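Local structure of putative nucleoprotein (Infectious salmon anemia virus, 4EWC) at residues S290-L294 against C376-L380; Q340-R344 against T356-K360; K421-E425 against L494-R498; A453-I459 against I583-F589; V497-A501 against T570-G574. The protein encapsidates the negative-strand viral RNA, protecting it from nucleases and forming the ribonucleoprotein that serves as template for transcription and replication. All coordinates share one frame; numbering follows the deposited sequence.

Contact 1: S290-L294 against C376-L380; sequences SYTTL and CTSFL
Within the helical bundle of the nucleoprotein, Tyr291 from the 3-10 turn 290-294 lays its ring against Cys376 on helix 369-381. Cys376 covers one face of this ring. Cys376 CB stands 3.4 Å from the centroid of the Tyr291 ring, 17° off the ring normal, a CH-pi contact displaced somewhat toward the rim. The sulfur is over the same ring, with Cys376 SG 4.3 Å from the Tyr291 centroid and only 9° off the normal. Chi1 of Cys376 is -68°, which turns SG away from the carbonyl carbon and over the aromatic face. The phenol end reaches past the cysteine. Tyr291 OH hydrogen-bonds Thr377 OG1 at 3.0 Å, and that oxygen lies at the edge of the ring, in its plane. Thr377 OG1 is also bonded to Asp373 O, one turn earlier in the helix.

One turn further along the 3-10 segment, Leu294 takes up the apolar side. Leu294 CD1 touches Phe379 CB at 3.8 Å. Leu294 CG meets Leu380 CD2 at 3.9 Å, the two leucines set nearly perpendicular. The same methyl of Leu380 also touches Thr293 OG1, a hydroxyl bonded to Asn517 of the second subunit.

The contact is buried and mostly apolar. A single side-chain hydrogen bond fixes the phenol end, while sulfur and methylene contacts hold the ring's face against the helix.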
# COMPACT_ATOMS: atom_id res chain seq x y z
N SER A 290 14.76 -0.23 15.09
CA SER A 290 14.61 -0.21 13.63
C SER A 290 15.44 -1.30 12.93
O SER A 290 15.08 -1.75 11.84
CB SER A 290 14.97 1.16 13.05
OG SER A 290 14.16 2.19 13.59
N TYR A 291 16.52 -1.72 13.57
CA TYR A 291 17.39 -2.77 13.06
C TYR A 291 16.83 -4.17 13.24
O TYR A 291 17.53 -5.16 13.00
CB TYR A 291 18.76 -2.70 13.75
CG TYR A 291 19.44 -1.38 13.55
CD1 TYR A 291 19.42 -0.76 12.30
CD2 TYR A 291 20.07 -0.73 14.61
CE1 TYR A 291 20.01 0.44 12.11
CE2 TYR A 291 20.67 0.49 14.43
CZ TYR A 291 20.64 1.08 13.18
OH TYR A 291 21.24 2.29 12.99
N THR A 292 15.58 -4.26 13.69
CA THR A 292 14.96 -5.57 13.90
C THR A 292 14.83 -6.29 12.57
O THR A 292 15.00 -7.50 12.49
CB THR A 292 13.59 -5.45 14.57
OG1 THR A 292 13.74 -4.75 15.81
CG2 THR A 292 12.99 -6.85 14.85
N THR A 293 14.57 -5.54 11.50
CA THR A 293 14.45 -6.12 10.17
C THR A 293 15.71 -6.86 9.72
O THR A 293 15.67 -7.65 8.79
CB THR A 293 14.01 -5.07 9.10
OG1 THR A 293 15.06 -4.13 8.88
CG2 THR A 293 12.74 -4.34 9.55
N LEU A 294 16.82 -6.62 10.41
CA LEU A 294 18.05 -7.33 10.12
C LEU A 294 18.20 -8.62 10.92
O LEU A 294 19.26 -9.27 10.87
CB LEU A 294 19.26 -6.44 10.40
CG LEU A 294 19.23 -5.09 9.68
CD1 LEU A 294 20.41 -4.24 10.13
CD2 LEU A 294 19.18 -5.26 8.17
N CYS A 376 24.78 -0.63 10.24
CA CYS A 376 23.42 -1.09 10.43
C CYS A 376 22.44 -0.34 9.55
O CYS A 376 21.61 -0.97 8.88
CB CYS A 376 23.02 -0.94 11.90
SG CYS A 376 23.91 -2.03 12.98
N THR A 377 22.53 0.99 9.56
CA THR A 377 21.63 1.82 8.77
C THR A 377 21.79 1.51 7.28
O THR A 377 20.80 1.43 6.55
CB THR A 377 21.88 3.32 8.98
OG1 THR A 377 21.59 3.65 10.34
CG2 THR A 377 20.99 4.14 8.06
N SER A 378 23.03 1.32 6.85
CA SER A 378 23.30 1.01 5.46
C SER A 378 22.62 -0.30 5.07
O SER A 378 22.11 -0.45 3.96
CB SER A 378 24.81 0.94 5.19
OG SER A 378 25.40 -0.22 5.75
N PHE A 379 22.60 -1.23 6.01
CA PHE A 379 22.01 -2.53 5.79
C PHE A 379 20.49 -2.44 5.59
O PHE A 379 19.92 -3.28 4.93
CB PHE A 379 22.38 -3.47 6.93
CG PHE A 379 23.65 -4.21 6.69
CD1 PHE A 379 23.85 -4.86 5.47
CD2 PHE A 379 24.65 -4.27 7.64
CE1 PHE A 379 25.02 -5.56 5.21
CE2 PHE A 379 25.83 -4.96 7.39
CZ PHE A 379 26.03 -5.60 6.17
N LEU A 380 19.88 -1.40 6.14
CA LEU A 380 18.48 -1.11 5.86
C LEU A 380 18.29 -0.58 4.44
O LEU A 380 17.27 -0.82 3.82
CB LEU A 380 17.93 -0.07 6.83
CG LEU A 380 18.01 -0.32 8.32
CD1 LEU A 380 17.24 0.80 8.99
CD2 LEU A 380 17.45 -1.70 8.72

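Contact 2: Q340-R344 against T356-K360; sequences QKKVR and TSALK
Thr356 and Gln340 bury the most surface here, and their side chains run side by side, pointing opposite ways. Thr356 points toward helix 334-346 and puts its methyl against it. Thr356 CG2 rests 3.7 Å from Arg344 N, close to the backbone of that helix, and also touches Val343. The hydroxyl is turned back to its own helix, where Thr356 OG1 bonds Gln352 O.

Gln340 reaches the other way. CG is anti to the backbone N (chi1 -158°), and the chain runs on extended, so the amide arrives near the last turn of helix 350-358. Gln340 NE2 donates to Thr356 O at 2.9 Å, with an N-H...O angle of 165° and the acceptor in the amide plane. Thr356 O takes a second bond from Leu359 N. The two donors come from opposite faces of the carbonyl plane. Leu359 O is also close, 2.8 Å from Gln340 NE2.

Ser357, third in buried surface, meets Arg344 on the partly exposed side. Arg344 NE donates to Ser357 OG at 2.8 Å, a bent bond of 138°. The serine oxygen lies at the edge of the guanidinium, in its plane.

Helices 334-346 and 350-358 pack across a short link as a helical hairpin, here part of the nucleoprotein's helical bundle. The Thr356 methyl lies between them, and Gln340 and Arg344 reach across as polar ties.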
# COMPACT_ATOMS: atom_id res chain seq x y z
N GLN A 340 34.02 -10.47 11.28
CA GLN A 340 34.19 -9.32 10.41
C GLN A 340 34.28 -9.75 8.95
O GLN A 340 33.70 -9.13 8.06
CB GLN A 340 35.45 -8.57 10.77
CG GLN A 340 35.41 -7.14 10.29
CD GLN A 340 36.63 -6.34 10.67
OE1 GLN A 340 37.66 -6.91 11.05
NE2 GLN A 340 36.52 -5.02 10.58
N LYS A 341 35.04 -10.82 8.73
CA LYS A 341 35.24 -11.37 7.41
C LYS A 341 33.92 -11.89 6.86
O LYS A 341 33.61 -11.71 5.68
CB LYS A 341 36.28 -12.49 7.48
CG LYS A 341 36.31 -13.45 6.27
CD LYS A 341 36.95 -14.79 6.63
CE LYS A 341 36.32 -15.42 7.89
NZ LYS A 341 34.89 -15.79 7.73
N LYS A 342 33.13 -12.52 7.71
CA LYS A 342 31.82 -13.01 7.29
C LYS A 342 30.92 -11.85 6.91
O LYS A 342 30.27 -11.90 5.85
CB LYS A 342 31.18 -13.85 8.38
CG LYS A 342 31.81 -15.20 8.52
CD LYS A 342 31.23 -15.94 9.69
CE LYS A 342 31.94 -17.26 9.91
NZ LYS A 342 31.34 -17.98 11.06
N VAL A 343 30.88 -10.82 7.76
CA VAL A 343 30.08 -9.65 7.44
C VAL A 343 30.54 -8.98 6.15
O VAL A 343 29.71 -8.60 5.33
CB VAL A 343 30.04 -8.64 8.58
CG1 VAL A 343 29.12 -7.47 8.22
CG2 VAL A 343 29.54 -9.29 9.84
N ARG A 344 31.86 -8.85 5.97
CA ARG A 344 32.39 -8.23 4.75
C ARG A 344 31.90 -8.96 3.52
O ARG A 344 31.46 -8.32 2.58
CB ARG A 344 33.93 -8.12 4.76
CG ARG A 344 34.46 -7.00 3.85
CD ARG A 344 35.96 -6.77 4.01
NE ARG A 344 36.45 -5.59 3.29
CZ ARG A 344 36.62 -5.52 1.97
NH1 ARG A 344 36.32 -6.56 1.20
NH2 ARG A 344 37.09 -4.41 1.41
N THR A 356 32.33 -1.89 7.03
CA THR A 356 32.60 -3.10 7.80
C THR A 356 34.07 -3.24 8.26
O THR A 356 34.35 -3.55 9.41
CB THR A 356 32.20 -4.37 7.00
OG1 THR A 356 30.79 -4.37 6.76
CG2 THR A 356 32.59 -5.65 7.75
N SER A 357 35.01 -3.03 7.34
CA SER A 357 36.43 -3.16 7.68
C SER A 357 36.86 -2.06 8.63
O SER A 357 37.76 -2.25 9.44
CB SER A 357 37.29 -3.14 6.43
OG SER A 357 37.15 -4.32 5.68
N ALA A 358 36.21 -0.91 8.51
CA ALA A 358 36.48 0.22 9.37
C ALA A 358 36.25 -0.08 10.86
O ALA A 358 36.80 0.60 11.73
CB ALA A 358 35.67 1.42 8.92
N LEU A 359 35.45 -1.09 11.18
CA LEU A 359 35.25 -1.46 12.59
C LEU A 359 36.48 -2.17 13.14
O LEU A 359 36.92 -3.19 12.60
CB LEU A 359 34.04 -2.35 12.79
CG LEU A 359 32.69 -1.72 12.51
CD1 LEU A 359 31.70 -2.83 12.23
CD2 LEU A 359 32.23 -0.86 13.68
N LYS A 360 37.02 -1.63 14.22
CA LYS A 360 38.21 -2.20 14.82
C LYS A 360 38.06 -2.35 16.32
O LYS A 360 37.53 -1.46 17.01
CB LYS A 360 39.42 -1.36 14.46
CG LYS A 360 39.92 -1.65 13.06
CD LYS A 360 40.65 -0.48 12.46
CE LYS A 360 41.17 -0.86 11.09
NZ LYS A 360 41.68 0.32 10.35

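Contact 3: K421-E425 against L494-R498; sequences KICRE and LSNVR
Apolar contacts bring Cys423 of helix 417-425 against Leu494 and Val497 of the loop 494-498. Cys423 SG meets Leu494 CD1 at 3.9 Å. Cys423 CB touches Val497 CG1 at 4.0 Å. Cys423 thus packs against both loop side chains, SG on the leucine and CB on the valine, and both of these point toward the helix.

Arg424 adds a mixed contact. Its aliphatic start lies along the loop backbone, with Arg424 CG 3.8 Å from Leu494 O and 4.0 Å from Ser495 CA. The chain is extended from CG to NE and carries the guanidinium over Val497. Val497 CG1 lies 3.8 Å above one face of the Arg424 guanidinium, offset toward its rim. Chi1 of Val497 is 80°, which sets this methyl between the backbone N and the carbonyl carbon.

The polar part is slight. Arg424 NH2 makes a weak hydrogen bond to Val497 O, 3.4 Å long and bent to 139°. Arg424 also has a weak, long ion pair with Glu575.

Around the contact, Met449 of helix 438-449 packs on both Cys423 and Val497, and Pro393 touches Cys423 as well. The loop leads from strand 488-491 to strand 499-500. Helix 417-425 is therefore joined to the approach of that second strand.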
# COMPACT_ATOMS: atom_id res chain seq x y z
N LYS A 421 2.38 -23.56 -7.78
CA LYS A 421 1.77 -24.70 -8.45
C LYS A 421 1.27 -25.72 -7.45
O LYS A 421 0.20 -26.29 -7.63
CB LYS A 421 2.74 -25.38 -9.38
CG LYS A 421 2.90 -24.70 -10.72
CD LYS A 421 3.95 -25.42 -11.54
CE LYS A 421 4.39 -24.62 -12.75
NZ LYS A 421 5.50 -25.34 -13.44
N ILE A 422 2.05 -25.95 -6.40
CA ILE A 422 1.61 -26.87 -5.36
C ILE A 422 0.45 -26.27 -4.57
O ILE A 422 -0.52 -26.97 -4.25
CB ILE A 422 2.77 -27.26 -4.43
CG1 ILE A 422 3.73 -28.17 -5.17
CG2 ILE A 422 2.25 -27.95 -3.16
CD1 ILE A 422 4.99 -28.45 -4.42
N CYS A 423 0.55 -24.97 -4.30
CA CYS A 423 -0.50 -24.24 -3.60
C CYS A 423 -1.84 -24.36 -4.29
O CYS A 423 -2.83 -24.73 -3.66
CB CYS A 423 -0.16 -22.76 -3.48
SG CYS A 423 1.06 -22.33 -2.19
N ARG A 424 -1.89 -24.03 -5.58
CA ARG A 424 -3.14 -24.12 -6.32
C ARG A 424 -3.69 -25.55 -6.35
O ARG A 424 -4.90 -25.76 -6.25
CB ARG A 424 -2.97 -23.58 -7.74
CG ARG A 424 -2.51 -22.14 -7.80
CD ARG A 424 -2.48 -21.59 -9.21
NE ARG A 424 -1.73 -20.34 -9.25
CZ ARG A 424 -0.43 -20.27 -9.51
NH1 ARG A 424 0.27 -21.37 -9.77
NH2 ARG A 424 0.19 -19.09 -9.52
N GLU A 425 -2.79 -26.54 -6.43
CA GLU A 425 -3.18 -27.94 -6.57
C GLU A 425 -3.77 -28.58 -5.31
O GLU A 425 -4.89 -29.09 -5.34
CB GLU A 425 -2.00 -28.79 -7.07
CG GLU A 425 -2.41 -30.10 -7.76
CD GLU A 425 -2.90 -31.20 -6.81
OE1 GLU A 425 -2.36 -31.32 -5.67
OE2 GLU A 425 -3.80 -31.97 -7.21
N LEU A 494 -5.98 -21.62 -2.02
CA LEU A 494 -4.80 -20.86 -2.39
C LEU A 494 -4.62 -20.81 -3.90
O LEU A 494 -3.50 -20.77 -4.40
CB LEU A 494 -3.54 -21.45 -1.77
CG LEU A 494 -3.32 -21.38 -0.27
CD1 LEU A 494 -2.01 -22.08 0.12
CD2 LEU A 494 -3.30 -19.92 0.19
N SER A 495 -5.72 -20.82 -4.63
CA SER A 495 -5.65 -20.40 -6.03
C SER A 495 -5.49 -18.88 -5.96
O SER A 495 -5.60 -18.29 -4.88
CB SER A 495 -6.91 -20.80 -6.79
OG SER A 495 -8.09 -20.64 -6.01
N ASN A 496 -5.21 -18.25 -7.08
CA ASN A 496 -4.94 -16.81 -7.09
C ASN A 496 -3.70 -16.39 -6.29
O ASN A 496 -3.35 -15.21 -6.25
CB ASN A 496 -6.18 -16.01 -6.64
CG ASN A 496 -7.45 -16.52 -7.29
OD1 ASN A 496 -7.40 -17.19 -8.33
ND2 ASN A 496 -8.59 -16.21 -6.69
N VAL A 497 -3.04 -17.36 -5.66
CA VAL A 497 -1.73 -17.13 -5.05
C VAL A 497 -0.75 -16.62 -6.13
O VAL A 497 -0.99 -16.79 -7.31
CB VAL A 497 -1.20 -18.43 -4.41
CG1 VAL A 497 -0.60 -19.32 -5.47
CG2 VAL A 497 -0.19 -18.15 -3.32
N ARG A 498 0.33 -15.95 -5.72
CA ARG A 498 1.28 -15.34 -6.67
C ARG A 498 2.71 -15.27 -6.15
O ARG A 498 2.93 -15.24 -4.94
CB ARG A 498 0.83 -13.93 -7.04
CG ARG A 498 -0.12 -13.86 -8.21
CD ARG A 498 -0.39 -12.43 -8.52
NE ARG A 498 -0.65 -12.22 -9.94
CZ ARG A 498 -0.94 -11.05 -10.48
NH1 ARG A 498 -1.03 -9.95 -9.70
NH2 ARG A 498 -1.15 -10.97 -11.80

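Contact 4: A453-I459 against I583-F589; sequences AFCSADI and ISGVGLF
Asp458, in the first turn of helix 457-463, reaches Ser584 on the loop after strand 577-583. Its CB points toward that loop. CG turns away from the carbonyl carbon (chi1 -64°), which brings the carboxylate to Ser584. Asp458 OD2 accepts from Ser584 N at 3.1 Å, and the donor comes from above the carboxylate plane, 45° out of it. The Ser584 hydroxyl is also close to OD2, but too close in the model for its bond length to be trusted. Asp458 OD1 forms a salt bridge with Arg469.

Ser584 OG accepts from Val586 N at 3.2 Å, which makes an ST turn. Val586 O then takes a bond from Ala457 N at 3.1 Å. At the N-cap, Ser456 OG accepts a weak bond from Ile459 N, while Ser456 CB packs on Ile583 CG2 at 3.6 Å.

Farther along, a water links Ala453 O and Cys455 O and has a weak bond with Leu588 N. Phe454 CE1 meets Phe589 CE2 at 4.0 Å, and the Phe589 ring also meets Trp514 of the second subunit.

The buried carboxylate thus has a backbone N-H on one oxygen and an arginine on the other. Both would probably favour its charged form.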
# COMPACT_ATOMS: atom_id res chain seq x y z
N ALA A 453 9.47 -12.25 7.81
CA ALA A 453 8.45 -11.35 8.37
C ALA A 453 8.65 -9.90 7.93
O ALA A 453 7.81 -9.06 8.19
CB ALA A 453 8.41 -11.44 9.91
N PHE A 454 9.76 -9.62 7.26
CA PHE A 454 10.11 -8.23 7.00
C PHE A 454 9.88 -7.81 5.57
O PHE A 454 10.40 -6.79 5.12
CB PHE A 454 11.55 -7.96 7.46
CG PHE A 454 11.79 -8.38 8.87
CD1 PHE A 454 11.07 -7.78 9.90
CD2 PHE A 454 12.65 -9.41 9.17
CE1 PHE A 454 11.24 -8.18 11.19
CE2 PHE A 454 12.82 -9.81 10.49
CZ PHE A 454 12.12 -9.19 11.49
N CYS A 455 9.09 -8.62 4.86
CA CYS A 455 8.81 -8.39 3.45
C CYS A 455 7.82 -7.26 3.31
O CYS A 455 7.03 -7.01 4.20
CB CYS A 455 8.22 -9.64 2.80
SG CYS A 455 7.79 -9.45 1.05
N SER A 456 7.88 -6.57 2.18
CA SER A 456 6.89 -5.56 1.85
C SER A 456 5.47 -6.08 2.04
O SER A 456 5.15 -7.22 1.67
CB SER A 456 7.08 -5.12 0.38
OG SER A 456 5.90 -4.53 -0.13
N ALA A 457 4.62 -5.25 2.65
CA ALA A 457 3.21 -5.60 2.84
C ALA A 457 2.48 -5.72 1.50
O ALA A 457 1.65 -6.61 1.34
CB ALA A 457 2.52 -4.58 3.73
N ASP A 458 2.79 -4.83 0.56
CA ASP A 458 2.20 -4.90 -0.77
C ASP A 458 2.46 -6.27 -1.37
O ASP A 458 1.56 -6.88 -1.96
CB ASP A 458 2.80 -3.85 -1.69
CG ASP A 458 2.49 -2.44 -1.24
OD1 ASP A 458 1.33 -2.02 -1.45
OD2 ASP A 458 3.41 -1.75 -0.70
N ILE A 459 3.69 -6.75 -1.22
CA ILE A 459 4.07 -8.04 -1.75
C ILE A 459 3.27 -9.16 -1.10
O ILE A 459 2.65 -9.97 -1.80
CB ILE A 459 5.58 -8.33 -1.62
CG1 ILE A 459 6.39 -7.29 -2.37
CG2 ILE A 459 5.92 -9.74 -2.15
CD1 ILE A 459 7.90 -7.54 -2.30
N ILE A 583 6.33 -1.36 -4.68
CA ILE A 583 6.72 -1.59 -3.29
C ILE A 583 6.75 -0.22 -2.59
O ILE A 583 7.65 0.60 -2.84
CB ILE A 583 8.08 -2.32 -3.20
CG1 ILE A 583 8.03 -3.61 -3.99
CG2 ILE A 583 8.45 -2.63 -1.76
CD1 ILE A 583 9.40 -4.19 -4.28
N SER A 584 5.75 0.02 -1.75
CA SER A 584 5.53 1.33 -1.15
C SER A 584 6.53 1.67 -0.06
O SER A 584 6.85 2.83 0.16
CB SER A 584 4.12 1.42 -0.56
OG SER A 584 3.90 0.37 0.35
N GLY A 585 6.99 0.64 0.64
CA GLY A 585 7.85 0.82 1.78
C GLY A 585 7.10 0.46 3.05
O GLY A 585 7.71 0.21 4.08
N VAL A 586 5.78 0.43 2.98
CA VAL A 586 5.00 -0.01 4.13
C VAL A 586 5.21 -1.51 4.31
O VAL A 586 5.32 -2.26 3.33
CB VAL A 586 3.47 0.28 3.98
CG1 VAL A 586 2.69 -0.31 5.15
CG2 VAL A 586 3.23 1.76 3.91
N GLY A 587 5.31 -1.94 5.56
CA GLY A 587 5.37 -3.36 5.80
C GLY A 587 4.40 -3.75 6.88
O GLY A 587 3.53 -2.97 7.31
N LEU A 588 4.53 -5.00 7.29
CA LEU A 588 3.92 -5.46 8.51
C LEU A 588 4.64 -4.64 9.60
O LEU A 588 5.71 -4.07 9.34
CB LEU A 588 4.17 -6.97 8.63
CG LEU A 588 3.32 -8.01 7.86
CD1 LEU A 588 2.99 -7.64 6.43
CD2 LEU A 588 3.99 -9.35 7.85
N PHE A 589 4.08 -4.52 10.79
CA PHE A 589 4.70 -3.67 11.86
C PHE A 589 4.77 -2.18 11.59
O PHE A 589 5.44 -1.47 12.31
CB PHE A 589 6.10 -4.12 12.27
CG PHE A 589 6.29 -5.59 12.25
CD1 PHE A 589 5.64 -6.39 13.18
CD2 PHE A 589 7.10 -6.19 11.30
CE1 PHE A 589 5.79 -7.76 13.16
CE2 PHE A 589 7.27 -7.56 11.27
CZ PHE A 589 6.61 -8.35 12.21
O HOH W 1 7.23 -6.61 6.92

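Contact 5: V497-A501 against T570-G574; sequences VRYEA and TFMVG
Glu500 and Met572 face each other as an antiparallel non-hydrogen-bonded pair, and their buried face of a small sheet is the close-packed part. Met572 is modelled as selenomethionine. Its chain bends at chi2 and chi3, which brings Met572 CE back to Glu500 CB at 3.6 Å. Glu500 is extended instead, with CG anti to the backbone N (chi1 169°), and its carboxylate reaches Thr570. Thr570 OG1 donates to Glu500 OE2; the modelled length is very short and is not reliable in detail. Glu500 OE1 is bonded to Ser521 of the second subunit.

Three backbone bonds join the strands. Val573 N donates to Tyr499 O at 2.8 Å, while the return bond from Tyr499 N to Val573 O is weak at 3.3 Å. Ala501 N donates to Phe571 O at 2.8 Å.

The face of Tyr499, Val573 and Ala501 is looser and only partly buried. There Val573 CB lies over one face of the Tyr499 ring, 3.9 Å from the centroid and 21° off the normal, a CH-pi contact. Ala501 CB touches Val573 CG2 at 3.9 Å. A water-bridged end is looser too, with the water joining Ala501 O, Thr570 OG1 and Phe571 N. On the Met572 side, toward the strand end, Arg498 is partly exposed. Its CD passes Met572 CB, and Met572 O stands 3.5 Å from Arg498 CZ, over the centre of the guanidinium.

Strand 568-574 is the middle one of three antiparallel strands, between 499-500 and 577-583. Helix 417-425 packs on Tyr499. Helix 457-463 covers the opposite side, with Ile459 on Glu500 and Asn462 on Met572.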
# COMPACT_ATOMS: atom_id res chain seq x y z
N VAL A 497 -3.04 -17.36 -5.66
CA VAL A 497 -1.73 -17.13 -5.05
C VAL A 497 -0.75 -16.62 -6.13
O VAL A 497 -0.99 -16.79 -7.31
CB VAL A 497 -1.20 -18.43 -4.41
CG1 VAL A 497 -0.60 -19.32 -5.47
CG2 VAL A 497 -0.19 -18.15 -3.32
N ARG A 498 0.33 -15.95 -5.72
CA ARG A 498 1.28 -15.34 -6.67
C ARG A 498 2.71 -15.27 -6.15
O ARG A 498 2.93 -15.24 -4.94
CB ARG A 498 0.83 -13.93 -7.04
CG ARG A 498 -0.12 -13.86 -8.21
CD ARG A 498 -0.39 -12.43 -8.52
NE ARG A 498 -0.65 -12.22 -9.94
CZ ARG A 498 -0.94 -11.05 -10.48
NH1 ARG A 498 -1.03 -9.95 -9.70
NH2 ARG A 498 -1.15 -10.97 -11.80
N TYR A 499 3.67 -15.20 -7.05
CA TYR A 499 5.07 -15.04 -6.64
C TYR A 499 5.71 -13.84 -7.33
O TYR A 499 5.30 -13.45 -8.42
CB TYR A 499 5.88 -16.34 -6.90
CG TYR A 499 6.17 -16.62 -8.35
CD1 TYR A 499 7.32 -16.12 -8.94
CD2 TYR A 499 5.31 -17.39 -9.13
CE1 TYR A 499 7.60 -16.34 -10.25
CE2 TYR A 499 5.58 -17.62 -10.46
CZ TYR A 499 6.74 -17.10 -11.02
OH TYR A 499 7.05 -17.31 -12.34
N GLU A 500 6.70 -13.24 -6.68
CA GLU A 500 7.39 -12.09 -7.26
C GLU A 500 8.42 -12.52 -8.31
O GLU A 500 9.25 -13.40 -8.05
CB GLU A 500 8.08 -11.25 -6.16
CG GLU A 500 9.04 -10.18 -6.70
CD GLU A 500 9.62 -9.27 -5.61
OE1 GLU A 500 9.89 -9.73 -4.49
OE2 GLU A 500 9.80 -8.07 -5.89
N ALA A 501 8.36 -11.90 -9.49
CA ALA A 501 9.36 -12.15 -10.51
C ALA A 501 10.68 -11.66 -9.97
O ALA A 501 10.75 -10.63 -9.33
CB ALA A 501 9.02 -11.42 -11.81
N THR A 570 7.59 -3.76 -9.02
CA THR A 570 7.94 -5.17 -9.16
C THR A 570 6.76 -5.98 -9.74
O THR A 570 5.62 -5.53 -9.71
CB THR A 570 8.48 -5.74 -7.83
OG1 THR A 570 9.02 -7.05 -8.03
CG2 THR A 570 7.40 -5.77 -6.76
N PHE A 571 7.02 -7.14 -10.30
CA PHE A 571 5.97 -7.90 -10.94
C PHE A 571 5.56 -9.09 -10.12
O PHE A 571 6.40 -9.84 -9.63
CB PHE A 571 6.42 -8.33 -12.35
CG PHE A 571 6.56 -7.18 -13.31
CD1 PHE A 571 7.73 -6.44 -13.34
CD2 PHE A 571 5.52 -6.83 -14.14
CE1 PHE A 571 7.86 -5.36 -14.21
CE2 PHE A 571 5.64 -5.75 -15.02
CZ PHE A 571 6.81 -5.03 -15.05
N MSE A 572 4.25 -9.24 -9.93
CA MSE A 572 3.69 -10.45 -9.33
C MSE A 572 3.19 -11.36 -10.47
O MSE A 572 2.48 -10.92 -11.36
CB MSE A 572 2.54 -10.10 -8.40
CG MSE A 572 2.90 -9.11 -7.29
SE MSE A 572 4.37 -9.85 -6.17
CE MSE A 572 5.72 -8.58 -6.63
N VAL A 573 3.58 -12.62 -10.41
CA VAL A 573 3.35 -13.55 -11.50
C VAL A 573 2.28 -14.58 -11.15
O VAL A 573 2.39 -15.28 -10.14
CB VAL A 573 4.69 -14.23 -11.93
CG1 VAL A 573 4.47 -15.28 -12.95
CG2 VAL A 573 5.66 -13.19 -12.46
N GLY A 574 1.23 -14.64 -11.96
CA GLY A 574 0.26 -15.72 -11.89
C GLY A 574 0.40 -16.58 -13.15
O GLY A 574 1.14 -16.23 -14.07
O HOH W 2 9.73 -7.96 -10.45

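In the fold
From the N terminus, contact 1 closes the first loop, from 290-294 to helix 369-381. Contact 2 is nested inside it and joins two successive helices of the same bundle; Phe379 and Val343 touch between them. The other three all open after contact 1 has closed. Contact 3 runs from helix 417-425 to the loop 494-498. Contact 4 opens within that span and closes at 583-589, so contacts 3 and 4 cross. Contact 5 starts on Val497 and Arg498, where contact 3 ends, and is nested inside contact 4. It meets contact 4 through Ile459 and Ile583. Phe454 of contact 4 packs on Thr292 and Thr293, linking this C-terminal part to the helical bundle. Contacts 1, 4 and 5 also touch the second subunit.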